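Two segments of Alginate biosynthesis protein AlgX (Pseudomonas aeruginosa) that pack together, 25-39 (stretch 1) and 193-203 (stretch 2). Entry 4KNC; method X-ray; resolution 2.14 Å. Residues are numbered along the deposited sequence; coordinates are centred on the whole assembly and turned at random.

Stretch 1 (25-39) SRYNTKYLGFFTHLV
Stretch 2 (193-203) GTFHKAAAQLC

No direct hydrogen bond joins these two stretches; the one polar link runs through a water. Water 1 lies 2.6 Å from Y31 OH and donates to T194 O at 2.8 Å. Y31 OH also comes within 3.3 Å of A198 N, but the angle is poor, and A198 N already bonds to T194 O at 3.0 Å within the helix.

Stretch 2 is a helix from T194 to C203, with G193 at the N-cap position. Stretch 1 is mostly irregular. Residues 30-33 have helical phi/psi without the regular bonds, though G33 N reaches T29 O and F35 N reaches L32 O, each at 3.0 Å. The peptide before H37 is cis, and a strand begins at L38. The nearest CA pairs are R26 CA-L202 CA (9.1 Å), L32 CA-A198 CA (7.0 Å) and F35 CA-F195 CA (6.6 Å). From R26 to F35 the chain thus runs against the helix direction. L38 CA then lies 7.6 Å from A199 CA.

The centre is apolar. F35 (chi1 m, chi2 -81°) lays its ring over A198. A198 CB sits 3.6 Å from the centroid of the F35 ring, 9° off the normal, a CH-pi contact over the ring face. At the ring edge, F35 CD1 meets F195 CD1 at 3.6 Å; the two ring planes lie at 81°. L38 (m, t) places CD2 3.9 Å from F195 CB and CD1 4.2 Å from both A198 CB and A199 CB.

L202 (m, t) is the residue most covered. L202 CD2 meets L32 CD1 (L32 also m, t) at 3.7 Å and lies over one face of the R26 guanidinium (R26 t, p, t), 3.3 Å from R26 NH2. L202 CD1 is 3.7 Å from Y27 CZ (Y27 m). Within stretch 1, L38 N donates to Y27 OH at 3.0 Å. Y31 (t) brings CE2 to 4.3 Å from Q201 CB.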

# COMPACT_ATOMS: atom_id res chain seq x y z
N SER A 25 6.67 26.06 -7.70
CA SER A 25 6.40 26.80 -6.47
C SER A 25 4.93 27.22 -6.35
O SER A 25 4.46 27.56 -5.27
CB SER A 25 7.31 28.02 -6.37
OG SER A 25 7.31 28.74 -7.59
N ARG A 26 4.20 27.18 -7.45
CA ARG A 26 2.77 27.49 -7.42
C ARG A 26 1.97 26.34 -6.76
O ARG A 26 0.84 26.54 -6.34
CB ARG A 26 2.27 27.79 -8.85
CG ARG A 26 0.77 28.08 -9.00
CD ARG A 26 0.30 29.34 -8.23
NE ARG A 26 -1.15 29.49 -8.30
CZ ARG A 26 -2.01 28.91 -7.45
NH1 ARG A 26 -1.54 28.15 -6.47
NH2 ARG A 26 -3.32 29.09 -7.59
N TYR A 27 2.58 25.16 -6.67
CA TYR A 27 1.90 23.98 -6.12
C TYR A 27 2.29 23.78 -4.66
O TYR A 27 2.74 22.70 -4.27
CB TYR A 27 2.23 22.71 -6.93
CG TYR A 27 1.76 22.79 -8.37
CD1 TYR A 27 2.39 23.63 -9.28
CD2 TYR A 27 0.67 22.04 -8.81
CE1 TYR A 27 1.96 23.74 -10.57
CE2 TYR A 27 0.23 22.14 -10.13
CZ TYR A 27 0.89 22.99 -11.00
OH TYR A 27 0.49 23.11 -12.31
N ASN A 28 2.11 24.82 -3.85
CA ASN A 28 2.68 24.85 -2.50
C ASN A 28 1.74 24.39 -1.39
O ASN A 28 2.01 24.62 -0.21
CB ASN A 28 3.18 26.27 -2.18
CG ASN A 28 2.04 27.25 -1.96
OD1 ASN A 28 0.99 27.16 -2.60
ND2 ASN A 28 2.24 28.19 -1.04
N THR A 29 0.65 23.74 -1.75
CA THR A 29 -0.35 23.34 -0.76
C THR A 29 -0.63 21.85 -0.75
O THR A 29 -0.04 21.09 -1.52
CB THR A 29 -1.66 24.08 -0.98
OG1 THR A 29 -2.21 23.68 -2.25
CG2 THR A 29 -1.40 25.57 -0.97
N LYS A 30 -1.53 21.43 0.14
CA LYS A 30 -1.81 20.01 0.32
C LYS A 30 -2.43 19.42 -0.95
O LYS A 30 -1.86 18.53 -1.58
CB LYS A 30 -2.72 19.78 1.53
CG LYS A 30 -2.01 19.83 2.88
N TYR A 31 -3.60 19.95 -1.32
CA TYR A 31 -4.29 19.55 -2.53
C TYR A 31 -3.35 19.61 -3.74
O TYR A 31 -3.23 18.64 -4.49
CB TYR A 31 -5.49 20.47 -2.73
CG TYR A 31 -6.26 20.28 -4.02
CD1 TYR A 31 -7.03 19.14 -4.24
CD2 TYR A 31 -6.26 21.27 -5.00
CE1 TYR A 31 -7.75 18.97 -5.41
CE2 TYR A 31 -6.98 21.11 -6.17
CZ TYR A 31 -7.72 19.96 -6.37
OH TYR A 31 -8.43 19.82 -7.54
N LEU A 32 -2.66 20.74 -3.90
CA LEU A 32 -1.86 20.99 -5.10
C LEU A 32 -0.58 20.16 -5.25
O LEU A 32 -0.14 19.92 -6.38
CB LEU A 32 -1.54 22.47 -5.22
CG LEU A 32 -2.73 23.30 -5.71
CD1 LEU A 32 -2.36 24.80 -5.85
CD2 LEU A 32 -3.21 22.72 -7.02
N GLY A 33 -0.01 19.71 -4.14
CA GLY A 33 1.28 19.03 -4.15
C GLY A 33 1.29 17.69 -4.88
O GLY A 33 2.35 17.18 -5.26
N PHE A 34 0.10 17.13 -5.09
CA PHE A 34 -0.06 15.88 -5.82
C PHE A 34 -0.01 16.06 -7.34
O PHE A 34 -0.07 15.08 -8.08
CB PHE A 34 -1.38 15.22 -5.40
CG PHE A 34 -1.53 13.80 -5.89
CD1 PHE A 34 -0.72 12.79 -5.41
CD2 PHE A 34 -2.50 13.47 -6.83
CE1 PHE A 34 -0.87 11.48 -5.86
CE2 PHE A 34 -2.65 12.17 -7.29
CZ PHE A 34 -1.84 11.17 -6.81
N PHE A 35 0.11 17.30 -7.81
CA PHE A 35 0.03 17.57 -9.26
C PHE A 35 1.26 18.26 -9.85
O PHE A 35 1.29 18.58 -11.04
CB PHE A 35 -1.22 18.38 -9.57
CG PHE A 35 -2.48 17.81 -8.99
CD1 PHE A 35 -3.13 16.75 -9.61
CD2 PHE A 35 -3.00 18.30 -7.80
CE1 PHE A 35 -4.29 16.20 -9.07
CE2 PHE A 35 -4.15 17.75 -7.24
CZ PHE A 35 -4.80 16.70 -7.87
N THR A 36 2.28 18.48 -9.02
CA THR A 36 3.45 19.28 -9.38
C THR A 36 4.29 18.76 -10.55
O THR A 36 4.76 17.63 -10.49
CB THR A 36 4.37 19.38 -8.16
OG1 THR A 36 3.58 19.60 -6.99
CG2 THR A 36 5.39 20.50 -8.32
N HIS A 37 4.45 19.53 -11.62
CA HIS A 37 3.54 20.60 -12.00
C HIS A 37 2.86 20.13 -13.30
O HIS A 37 3.37 19.22 -13.98
CB HIS A 37 4.26 21.95 -12.17
CG HIS A 37 5.11 22.06 -13.41
ND1 HIS A 37 6.49 22.01 -13.37
CD2 HIS A 37 4.78 22.24 -14.71
CE1 HIS A 37 6.97 22.13 -14.59
NE2 HIS A 37 5.95 22.27 -15.43
N LEU A 38 1.71 20.71 -13.64
CA LEU A 38 0.91 20.19 -14.76
C LEU A 38 1.35 20.75 -16.10
O LEU A 38 1.62 21.93 -16.21
CB LEU A 38 -0.57 20.49 -14.55
CG LEU A 38 -1.22 19.84 -13.33
CD1 LEU A 38 -2.54 20.55 -13.03
CD2 LEU A 38 -1.45 18.33 -13.57
N VAL A 39 1.45 19.87 -17.10
CA VAL A 39 1.70 20.29 -18.47
C VAL A 39 0.62 19.73 -19.40
O VAL A 39 0.09 18.64 -19.18
CB VAL A 39 3.11 19.89 -18.98
CG1 VAL A 39 4.18 20.59 -18.17
CG2 VAL A 39 3.31 18.39 -18.94
N GLY A 193 -11.19 13.74 -14.20
CA GLY A 193 -9.90 13.45 -13.59
C GLY A 193 -9.44 14.47 -12.56
O GLY A 193 -9.74 15.66 -12.68
N THR A 194 -8.68 14.00 -11.57
CA THR A 194 -8.11 14.89 -10.56
C THR A 194 -7.16 15.95 -11.13
O THR A 194 -7.05 17.05 -10.59
CB THR A 194 -7.36 14.12 -9.45
OG1 THR A 194 -6.28 13.37 -10.04
CG2 THR A 194 -8.30 13.17 -8.72
N PHE A 195 -6.47 15.64 -12.22
CA PHE A 195 -5.53 16.62 -12.77
C PHE A 195 -6.36 17.73 -13.41
O PHE A 195 -5.99 18.90 -13.34
CB PHE A 195 -4.59 16.05 -13.86
CG PHE A 195 -3.75 14.85 -13.42
CD1 PHE A 195 -3.83 14.33 -12.14
CD2 PHE A 195 -2.90 14.24 -14.33
CE1 PHE A 195 -3.06 13.23 -11.76
CE2 PHE A 195 -2.13 13.12 -13.96
CZ PHE A 195 -2.21 12.63 -12.68
N HIS A 196 -7.46 17.35 -14.05
CA HIS A 196 -8.36 18.30 -14.71
C HIS A 196 -9.00 19.22 -13.68
O HIS A 196 -9.11 20.43 -13.91
CB HIS A 196 -9.44 17.56 -15.51
CG HIS A 196 -8.95 16.95 -16.78
ND1 HIS A 196 -9.57 15.86 -17.36
CD2 HIS A 196 -7.95 17.29 -17.62
CE1 HIS A 196 -8.96 15.55 -18.49
NE2 HIS A 196 -7.98 16.41 -18.68
N LYS A 197 -9.40 18.66 -12.54
CA LYS A 197 -9.96 19.45 -11.45
C LYS A 197 -8.93 20.41 -10.86
O LYS A 197 -9.26 21.57 -10.52
CB LYS A 197 -10.51 18.57 -10.34
CG LYS A 197 -11.75 17.77 -10.73
CD LYS A 197 -12.29 17.01 -9.55
CE LYS A 197 -13.27 15.94 -9.98
NZ LYS A 197 -13.63 15.05 -8.84
N ALA A 198 -7.69 19.94 -10.75
CA ALA A 198 -6.62 20.80 -10.22
C ALA A 198 -6.37 21.96 -11.18
O ALA A 198 -6.23 23.12 -10.77
CB ALA A 198 -5.32 19.97 -10.00
N ALA A 199 -6.32 21.64 -12.47
CA ALA A 199 -6.14 22.67 -13.49
C ALA A 199 -7.31 23.66 -13.51
O ALA A 199 -7.11 24.84 -13.79
CB ALA A 199 -5.96 22.04 -14.87
N ALA A 200 -8.52 23.18 -13.20
CA ALA A 200 -9.69 24.06 -13.09
C ALA A 200 -9.53 25.01 -11.92
O ALA A 200 -9.85 26.19 -12.02
CB ALA A 200 -10.97 23.23 -12.94
N GLN A 201 -9.04 24.50 -10.80
CA GLN A 201 -8.86 25.34 -9.62
C GLN A 201 -7.79 26.41 -9.86
O GLN A 201 -7.95 27.57 -9.44
CB GLN A 201 -8.50 24.49 -8.41
CG GLN A 201 -8.83 25.13 -7.08
CD GLN A 201 -7.71 26.01 -6.58
OE1 GLN A 201 -6.54 25.65 -6.68
NE2 GLN A 201 -8.07 27.18 -6.05
N LEU A 202 -6.73 26.03 -10.57
CA LEU A 202 -5.61 26.94 -10.85
C LEU A 202 -5.88 27.96 -11.95
O LEU A 202 -5.39 29.08 -11.89
CB LEU A 202 -4.38 26.14 -11.30
CG LEU A 202 -3.59 25.33 -10.28
CD1 LEU A 202 -2.41 24.66 -10.97
CD2 LEU A 202 -3.11 26.21 -9.18
N CYS A 203 -6.62 27.55 -12.97
CA CYS A 203 -6.66 28.29 -14.24
C CYS A 203 -8.08 28.59 -14.70
O CYS A 203 -8.28 29.32 -15.67
CB CYS A 203 -5.95 27.49 -15.34
SG CYS A 203 -4.16 27.25 -15.10
O HOH W 1 -8.21 17.29 -8.06